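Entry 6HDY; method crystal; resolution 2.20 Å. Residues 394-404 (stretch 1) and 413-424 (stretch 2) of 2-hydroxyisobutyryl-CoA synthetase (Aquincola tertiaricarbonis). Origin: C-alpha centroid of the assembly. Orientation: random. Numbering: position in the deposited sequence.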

# COMPACT_ATOMS: atom_id res chain seq x y z
N SER A 394 13.32 28.62 -17.97
CA SER A 394 13.65 27.56 -18.95
C SER A 394 14.95 26.79 -18.64
O SER A 394 15.03 25.60 -18.96
N GLY A 395 15.93 27.48 -18.03
CA GLY A 395 17.24 26.94 -17.66
C GLY A 395 17.31 26.18 -16.35
O GLY A 395 18.33 25.55 -16.06
N TYR A 396 16.23 26.24 -15.54
CA TYR A 396 16.14 25.55 -14.25
C TYR A 396 16.03 24.01 -14.43
O TYR A 396 15.21 23.54 -15.22
N GLY A 397 16.88 23.26 -13.70
CA GLY A 397 17.02 21.81 -13.77
C GLY A 397 15.99 20.92 -13.09
O GLY A 397 16.06 19.70 -13.25
N GLY A 398 15.05 21.51 -12.36
CA GLY A 398 13.99 20.74 -11.71
C GLY A 398 14.13 20.54 -10.22
O GLY A 398 13.20 20.06 -9.58
N GLU A 399 15.29 20.90 -9.65
CA GLU A 399 15.53 20.79 -8.21
C GLU A 399 16.36 21.92 -7.67
O GLU A 399 17.12 22.57 -8.42
N HIS A 400 16.16 22.19 -6.37
CA HIS A 400 16.85 23.22 -5.59
C HIS A 400 16.68 22.92 -4.11
O HIS A 400 15.84 22.09 -3.73
N ARG A 401 17.50 23.58 -3.28
CA ARG A 401 17.43 23.54 -1.83
C ARG A 401 17.53 24.99 -1.35
O ARG A 401 18.20 25.82 -1.99
N ILE A 402 16.83 25.29 -0.26
CA ILE A 402 16.88 26.59 0.41
C ILE A 402 17.64 26.30 1.71
O ILE A 402 17.28 25.36 2.42
N VAL A 403 18.76 27.02 1.94
CA VAL A 403 19.60 26.83 3.13
C VAL A 403 19.40 28.04 4.06
O VAL A 403 19.69 29.18 3.68
N ILE A 404 18.82 27.78 5.25
CA ILE A 404 18.48 28.83 6.22
C ILE A 404 19.00 28.54 7.62
O ILE A 404 19.52 27.47 7.91
N LEU A 413 19.33 35.28 1.09
CA LEU A 413 18.77 33.99 0.80
C LEU A 413 19.83 33.10 0.13
O LEU A 413 20.34 33.48 -0.91
N LEU A 414 20.15 31.94 0.73
CA LEU A 414 21.12 31.00 0.16
C LEU A 414 20.36 29.90 -0.58
O LEU A 414 19.52 29.21 0.01
N LEU A 415 20.65 29.74 -1.89
CA LEU A 415 20.01 28.73 -2.74
C LEU A 415 21.04 27.84 -3.42
O LEU A 415 22.09 28.33 -3.84
N ARG A 416 20.76 26.53 -3.48
CA ARG A 416 21.55 25.52 -4.18
C ARG A 416 20.62 25.14 -5.32
O ARG A 416 19.56 24.57 -5.07
N VAL A 417 20.94 25.57 -6.56
CA VAL A 417 20.06 25.36 -7.71
C VAL A 417 20.69 24.48 -8.80
O VAL A 417 21.85 24.67 -9.18
N GLU A 418 19.91 23.53 -9.30
CA GLU A 418 20.33 22.68 -10.40
C GLU A 418 20.05 23.39 -11.73
O GLU A 418 18.93 23.85 -11.95
N PRO A 419 21.04 23.48 -12.65
CA PRO A 419 20.74 23.94 -14.02
C PRO A 419 20.26 22.72 -14.84
O PRO A 419 20.45 21.58 -14.41
N SER A 420 19.70 22.94 -16.04
CA SER A 420 19.31 21.82 -16.91
C SER A 420 20.57 21.20 -17.56
O SER A 420 21.62 21.86 -17.63
N GLU A 421 20.46 19.93 -18.00
CA GLU A 421 21.56 19.23 -18.68
C GLU A 421 22.03 19.99 -19.95
O GLU A 421 23.24 20.02 -20.22
N SER A 422 21.08 20.65 -20.68
CA SER A 422 21.37 21.45 -21.89
C SER A 422 22.11 22.74 -21.54
O SER A 422 22.99 23.16 -22.31
N VAL A 423 21.77 23.36 -20.37
CA VAL A 423 22.48 24.56 -19.87
C VAL A 423 23.91 24.12 -19.49
O VAL A 423 24.87 24.80 -19.85
N HIS A 424 24.05 22.94 -18.84
CA HIS A 424 25.35 22.36 -18.48
C HIS A 424 26.23 22.07 -19.73
O HIS A 424 27.39 22.50 -19.78

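The strand leading to V403 and the strand 413-419 run antiparallel, and the apolar centre of their contact lies on the face that carries H400, I402, L415 and V417. I402 (chi1 m, chi2 t) touches two leucines: its CG2 meets CD1 of L413 at 3.6 Å, and its CG1 meets CD2 of L415 at 3.8 Å. L415 adopts the m,t rotamer, whereas L413 (t,p) starts sideways from the backbone and brings its end back to I402. Further along this face, V417 (t) places CG2 4.1 Å from H400 CB and CG1 3.7 Å from Y396 CD1, at the edge of the tyrosine ring. Y396 (t) leaves the backbone away from stretch 2, yet its ring returns to reach this valine. The OH of Y396 shares a 2.8 Å hydrogen bond with ND1 of H400 (chi1 p), tying the two rings together across the bulge.

The other face pairs V403 (t) with L414 (m,t), CB to CB at 4.3 Å, and R401 with R416, CB to CB at 4.2 Å. Both arginines begin with chi1 m, but their ends lead away from the opposing strand, so they pack through their aliphatic bases. The R401 guanidinium turns back along its own strand, where NH2 forms a 3.1 Å salt bridge with E399 OE1. E399 OE1 also accepts from H400 N at 3.2 Å. E418 points toward stretch 1, its OE2 4.0 Å from E399 CB; its carboxylate is hydrogen-bonded elsewhere in the structure.

Near V403 and L414 a water bridges the backbones, donating to V403 O (2.7 Å) and accepting from L414 N (2.9 Å). At the opposite end, V423 CG2 lies 3.8 Å from G395 CA, a close fit beside a residue without a side chain. S420 (p) caps the helix, its OG accepting from V423 N at 3.2 Å.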

# COMPACT_ATOMS: atom_id res chain seq x y z
CB SER A 394 13.67 28.12 -20.38
OG SER A 394 14.50 29.27 -20.53
CB TYR A 396 14.96 26.13 -13.45
CG TYR A 396 14.62 25.39 -12.18
CD1 TYR A 396 15.46 25.44 -11.07
CD2 TYR A 396 13.43 24.67 -12.07
CE1 TYR A 396 15.14 24.79 -9.89
CE2 TYR A 396 13.09 24.02 -10.88
CZ TYR A 396 13.94 24.09 -9.79
OH TYR A 396 13.63 23.42 -8.64
CB GLU A 399 16.13 19.43 -7.78
CG GLU A 399 15.08 18.39 -7.38
CD GLU A 399 14.07 18.77 -6.31
OE1 GLU A 399 14.35 19.68 -5.50
OE2 GLU A 399 12.99 18.15 -6.29
CB HIS A 400 16.32 24.63 -5.93
CG HIS A 400 14.94 24.91 -5.41
ND1 HIS A 400 13.81 24.55 -6.12
CD2 HIS A 400 14.55 25.53 -4.26
CE1 HIS A 400 12.78 24.96 -5.40
NE2 HIS A 400 13.18 25.55 -4.27
CB ARG A 401 18.58 22.73 -1.19
CG ARG A 401 18.56 21.20 -1.39
CD ARG A 401 17.54 20.44 -0.54
NE ARG A 401 16.39 20.14 -1.37
CZ ARG A 401 16.03 18.94 -1.78
NH1 ARG A 401 16.65 17.85 -1.32
NH2 ARG A 401 15.04 18.80 -2.64
CB ILE A 402 15.47 27.18 0.67
CG1 ILE A 402 14.60 27.17 -0.61
CG2 ILE A 402 15.56 28.58 1.27
CD1 ILE A 402 13.10 27.15 -0.32
CB VAL A 403 21.09 26.49 2.83
CG1 VAL A 403 21.90 26.36 4.11
CG2 VAL A 403 21.21 25.20 2.01
CB ILE A 404 16.93 29.13 6.26
CG1 ILE A 404 16.14 28.01 7.01
CG2 ILE A 404 16.34 29.44 4.87
CD1 ILE A 404 14.71 28.39 7.50
CB LEU A 413 17.53 34.15 -0.10
CG LEU A 413 16.86 32.86 -0.61
CD1 LEU A 413 16.35 31.99 0.54
CD2 LEU A 413 15.73 33.18 -1.56
CB LEU A 414 22.07 30.39 1.23
CG LEU A 414 22.91 31.34 2.12
CD1 LEU A 414 23.80 30.55 3.04
CD2 LEU A 414 23.76 32.30 1.29
CB LEU A 415 19.10 29.39 -3.80
CG LEU A 415 17.93 30.28 -3.33
CD1 LEU A 415 17.21 30.91 -4.53
CD2 LEU A 415 16.89 29.47 -2.49
CB ARG A 416 21.89 24.30 -3.31
CG ARG A 416 22.76 24.61 -2.07
CD ARG A 416 23.38 23.33 -1.50
NE ARG A 416 24.67 23.07 -2.14
CZ ARG A 416 25.29 21.89 -2.19
NH1 ARG A 416 24.73 20.81 -1.65
NH2 ARG A 416 26.46 21.78 -2.80
CB VAL A 417 19.56 26.73 -8.28
CG1 VAL A 417 18.66 26.54 -9.49
CG2 VAL A 417 18.85 27.56 -7.21
CB GLU A 418 19.54 21.35 -10.41
CG GLU A 418 20.32 20.15 -9.91
CD GLU A 418 19.56 18.84 -10.00
OE1 GLU A 418 18.90 18.60 -11.03
OE2 GLU A 418 19.70 18.01 -9.06
CB PRO A 419 22.11 24.38 -14.54
CG PRO A 419 23.06 23.42 -13.85
CD PRO A 419 22.45 23.01 -12.54
CB SER A 420 18.33 22.28 -17.98
OG SER A 420 18.92 23.24 -18.84
CB GLU A 421 21.17 17.79 -19.02
CG GLU A 421 21.19 16.87 -17.81
CD GLU A 421 20.42 15.58 -18.01
OE1 GLU A 421 19.28 15.48 -17.50
OE2 GLU A 421 20.95 14.68 -18.70
CB SER A 422 20.10 21.72 -22.70
OG SER A 422 19.23 22.63 -22.05
CB VAL A 423 21.72 25.30 -18.72
CG1 VAL A 423 22.63 26.26 -17.96
CG2 VAL A 423 20.51 26.05 -19.28
CB HIS A 424 25.18 21.10 -17.59
CG HIS A 424 26.48 20.64 -17.00
ND1 HIS A 424 27.01 21.24 -15.85
CD2 HIS A 424 27.36 19.73 -17.47
CE1 HIS A 424 28.18 20.65 -15.65
NE2 HIS A 424 28.44 19.74 -16.60
O HOH W 1 18.62 31.57 3.22